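Long-range contact in topoisomerase I-like protein (Leishmania donovani, PDB 2B9S), which probably relaxes supercoiled DNA as the large subunit of a heterodimeric type IB topoisomerase that cuts and reseals one strand: residues D[313-318]-D[346-351]. Residues are numbered along the deposited sequence; the frame is centred on the assembly and turned at random.
Sequences IQLMPD and LLQRFT
Thr-351, which Leu-315 and Ile-313 both touch, turns its hydroxyl back into its own helix: OG1 donates to the carbonyl O of Leu-347, 2.9 Å away. The donor sits off the carbonyl axis, at a C=O...donor angle of 147°, and only a little out of the carbonyl plane. A chi1 of 59° sets OG1 in the position flanked by N and C. The methyl CG2 of Thr-351 reaches Ile-313 CD1 at 4.2 Å. Leu-315 spreads its two methyls over the helix: CD2 lies 3.6 Å from Gln-348 CG and 4.1 Å from the engaged Thr-351 OG1, whereas CD1 meets Leu-347 CB at 4.2 Å. Gln-348 thus contributes the aliphatic root of its side chain. Ile-313 approaches Leu-347 obliquely, CD1 to CD2 at 4.0 Å. Both strand residues direct CB at the helix, while Gln-314 between them does not touch it, the alternation expected of a strand. Val-321 of the neighbouring antiparallel strand touches both Ile-313 and Leu-347, joining the two sides of the contact. The axes of strand 313-315 and helix segment 346-351 come within 10.0 Å, their N-to-C directions 118° apart. With 210 Å² buried, this is a modest surface contact in which an edge strand of a three-stranded sheet meets helix 341-351, a helix packed on an antiparallel sheet within the catalytic-core region of a eukaryotic topoisomerase I.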
ATOM      1  N   ILE D 313      -3.455 -15.912  19.650  1.00 29.28           N
ATOM      2  CA  ILE D 313      -3.761 -15.398  20.991  1.00 30.60           C
ATOM      3  C   ILE D 313      -3.392 -16.386  22.103  1.00 32.62           C
ATOM      4  O   ILE D 313      -3.391 -17.600  21.916  1.00 30.71           O
ATOM      5  CB  ILE D 313      -5.240 -14.910  21.150  1.00 31.16           C
ATOM      6  CG1 ILE D 313      -6.219 -16.093  21.182  1.00 30.95           C
ATOM      7  CG2 ILE D 313      -5.609 -13.820  20.086  1.00 29.93           C
ATOM      8  CD1 ILE D 313      -7.657 -15.695  21.544  1.00 32.83           C
ATOM      9  N   GLN D 314      -3.077 -15.836  23.269  1.00 36.46           N
ATOM     10  CA  GLN D 314      -2.727 -16.619  24.437  1.00 37.73           C
ATOM     11  C   GLN D 314      -3.466 -15.997  25.623  1.00 37.30           C
ATOM     12  O   GLN D 314      -3.356 -14.795  25.864  1.00 35.12           O
ATOM     13  CB  GLN D 314      -1.217 -16.578  24.628  1.00 40.69           C
ATOM     14  CG  GLN D 314      -0.659 -17.532  25.635  1.00 46.26           C
ATOM     15  CD  GLN D 314       0.848 -17.413  25.729  1.00 49.41           C
ATOM     16  OE1 GLN D 314       1.505 -16.977  24.778  1.00 51.75           O
ATOM     17  NE2 GLN D 314       1.409 -17.791  26.879  1.00 49.69           N
ATOM     18  N   LEU D 315      -4.252 -16.817  26.323  1.00 37.52           N
ATOM     19  CA  LEU D 315      -5.051 -16.372  27.471  1.00 39.17           C
ATOM     20  C   LEU D 315      -4.239 -16.410  28.773  1.00 40.15           C
ATOM     21  O   LEU D 315      -3.857 -17.484  29.244  1.00 41.16           O
ATOM     22  CB  LEU D 315      -6.345 -17.203  27.592  1.00 38.33           C
ATOM     23  CG  LEU D 315      -7.665 -16.841  26.873  1.00 37.73           C
ATOM     24  CD1 LEU D 315      -7.532 -15.873  25.708  1.00 36.59           C
ATOM     25  CD2 LEU D 315      -8.401 -18.098  26.434  1.00 37.25           C
ATOM     26  N   MET D 316      -3.988 -15.223  29.327  1.00 41.88           N
ATOM     27  CA  MET D 316      -3.177 -15.012  30.530  1.00 44.10           C
ATOM     28  C   MET D 316      -4.069 -14.795  31.767  1.00 45.86           C
ATOM     29  O   MET D 316      -5.275 -14.569  31.617  1.00 44.42           O
ATOM     30  CB  MET D 316      -2.267 -13.782  30.347  1.00 45.10           C
ATOM     31  CG  MET D 316      -1.601 -13.663  28.978  1.00 46.96           C
ATOM     32  SD  MET D 316      -0.407 -14.954  28.651  1.00 46.54           S
ATOM     33  CE  MET D 316       0.968 -14.376  29.647  1.00 47.79           C
ATOM     34  N   PRO D 317      -3.468 -14.837  32.986  1.00 48.49           N
ATOM     35  CA  PRO D 317      -4.187 -14.816  34.270  1.00 50.51           C
ATOM     36  C   PRO D 317      -5.274 -13.754  34.458  1.00 51.91           C
ATOM     37  O   PRO D 317      -6.437 -14.127  34.667  1.00 54.80           O
ATOM     38  CB  PRO D 317      -3.065 -14.647  35.302  1.00 49.15           C
ATOM     39  CG  PRO D 317      -1.914 -15.318  34.672  1.00 49.35           C
ATOM     40  CD  PRO D 317      -2.011 -14.939  33.213  1.00 48.81           C
ATOM     41  N   ASP D 318      -4.942 -12.468  34.376  1.00 51.33           N
ATOM     42  CA  ASP D 318      -5.908 -11.447  34.836  1.00 51.23           C
ATOM     43  C   ASP D 318      -6.696 -10.737  33.725  1.00 49.65           C
ATOM     44  O   ASP D 318      -6.607  -9.512  33.564  1.00 49.30           O
ATOM     45  CB  ASP D 318      -5.240 -10.451  35.797  1.00 53.25           C
ATOM     46  CG  ASP D 318      -4.644 -11.135  37.029  1.00 55.27           C
ATOM     47  OD1 ASP D 318      -5.414 -11.735  37.817  1.00 54.68           O
ATOM     48  OD2 ASP D 318      -3.403 -11.075  37.210  1.00 56.17           O
ATOM     49  N   LEU D 346     -15.740 -15.400  26.407  1.00 33.39           N
ATOM     50  CA  LEU D 346     -16.087 -15.717  25.021  1.00 30.85           C
ATOM     51  C   LEU D 346     -14.888 -16.300  24.249  1.00 31.47           C
ATOM     52  O   LEU D 346     -15.034 -17.297  23.564  1.00 32.75           O
ATOM     53  CB  LEU D 346     -16.624 -14.473  24.319  1.00 28.78           C
ATOM     54  CG  LEU D 346     -18.093 -14.085  24.536  1.00 27.09           C
ATOM     55  CD1 LEU D 346     -18.432 -12.741  23.899  1.00 25.74           C
ATOM     56  CD2 LEU D 346     -19.044 -15.158  24.039  1.00 27.68           C
ATOM     57  N   LEU D 347     -13.711 -15.692  24.397  1.00 30.18           N
ATOM     58  CA  LEU D 347     -12.466 -16.189  23.823  1.00 29.71           C
ATOM     59  C   LEU D 347     -12.065 -17.594  24.301  1.00 32.25           C
ATOM     60  O   LEU D 347     -11.459 -18.356  23.535  1.00 32.72           O
ATOM     61  CB  LEU D 347     -11.320 -15.200  24.089  1.00 27.21           C
ATOM     62  CG  LEU D 347     -11.339 -13.868  23.321  1.00 27.10           C
ATOM     63  CD1 LEU D 347     -10.176 -12.959  23.748  1.00 23.62           C
ATOM     64  CD2 LEU D 347     -11.359 -14.086  21.784  1.00 23.20           C
ATOM     65  N   GLN D 348     -12.378 -17.925  25.558  1.00 32.19           N
ATOM     66  CA  GLN D 348     -12.167 -19.285  26.063  1.00 33.99           C
ATOM     67  C   GLN D 348     -13.102 -20.258  25.341  1.00 33.06           C
ATOM     68  O   GLN D 348     -12.707 -21.350  24.991  1.00 32.23           O
ATOM     69  CB  GLN D 348     -12.385 -19.362  27.584  1.00 34.85           C
ATOM     70  CG  GLN D 348     -11.384 -18.547  28.428  1.00 36.51           C
ATOM     71  CD  GLN D 348     -11.738 -18.547  29.906  1.00 37.70           C
ATOM     72  OE1 GLN D 348     -12.865 -18.220  30.292  1.00 38.46           O
ATOM     73  NE2 GLN D 348     -10.776 -18.932  30.743  1.00 38.00           N
ATOM     74  N   ARG D 349     -14.341 -19.845  25.129  1.00 33.76           N
ATOM     75  CA  ARG D 349     -15.302 -20.610  24.369  1.00 38.47           C
ATOM     76  C   ARG D 349     -14.821 -20.812  22.923  1.00 36.62           C
ATOM     77  O   ARG D 349     -14.911 -21.925  22.373  1.00 36.82           O
ATOM     78  CB  ARG D 349     -16.674 -19.916  24.394  1.00 39.73           C
ATOM     79  CG  ARG D 349     -17.840 -20.836  24.060  1.00 45.35           C
ATOM     80  CD  ARG D 349     -19.203 -20.165  24.301  1.00 47.68           C
ATOM     81  NE  ARG D 349     -19.874 -19.729  23.058  1.00 52.16           N
ATOM     82  CZ  ARG D 349     -20.822 -18.786  23.010  1.00 53.26           C
ATOM     83  NH1 ARG D 349     -21.204 -18.170  24.132  1.00 54.70           N
ATOM     84  NH2 ARG D 349     -21.387 -18.452  21.850  1.00 53.17           N
ATOM     85  N   PHE D 350     -14.301 -19.738  22.323  1.00 34.01           N
ATOM     86  CA  PHE D 350     -13.933 -19.723  20.908  1.00 31.26           C
ATOM     87  C   PHE D 350     -12.697 -20.555  20.606  1.00 31.44           C
ATOM     88  O   PHE D 350     -12.418 -20.815  19.442  1.00 33.35           O
ATOM     89  CB  PHE D 350     -13.695 -18.287  20.400  1.00 27.25           C
ATOM     90  CG  PHE D 350     -14.922 -17.420  20.382  1.00 26.24           C
ATOM     91  CD1 PHE D 350     -16.197 -17.961  20.565  1.00 25.34           C
ATOM     92  CD2 PHE D 350     -14.804 -16.046  20.160  1.00 25.61           C
ATOM     93  CE1 PHE D 350     -17.316 -17.148  20.555  1.00 26.14           C
ATOM     94  CE2 PHE D 350     -15.927 -15.226  20.129  1.00 25.01           C
ATOM     95  CZ  PHE D 350     -17.183 -15.770  20.322  1.00 25.81           C
ATOM     96  N   THR D 351     -11.947 -20.942  21.643  1.00 30.62           N
ATOM     97  CA  THR D 351     -10.688 -21.663  21.456  1.00 30.61           C
ATOM     98  C   THR D 351     -10.577 -23.012  22.160  1.00 31.78           C
ATOM     99  O   THR D 351      -9.599 -23.715  21.945  1.00 32.92           O
ATOM    100  CB  THR D 351      -9.436 -20.820  21.901  1.00 29.52           C
ATOM    101  OG1 THR D 351      -9.543 -20.462  23.285  1.00 29.72           O
ATOM    102  CG2 THR D 351      -9.285 -19.558  21.078  1.00 29.00           C
TER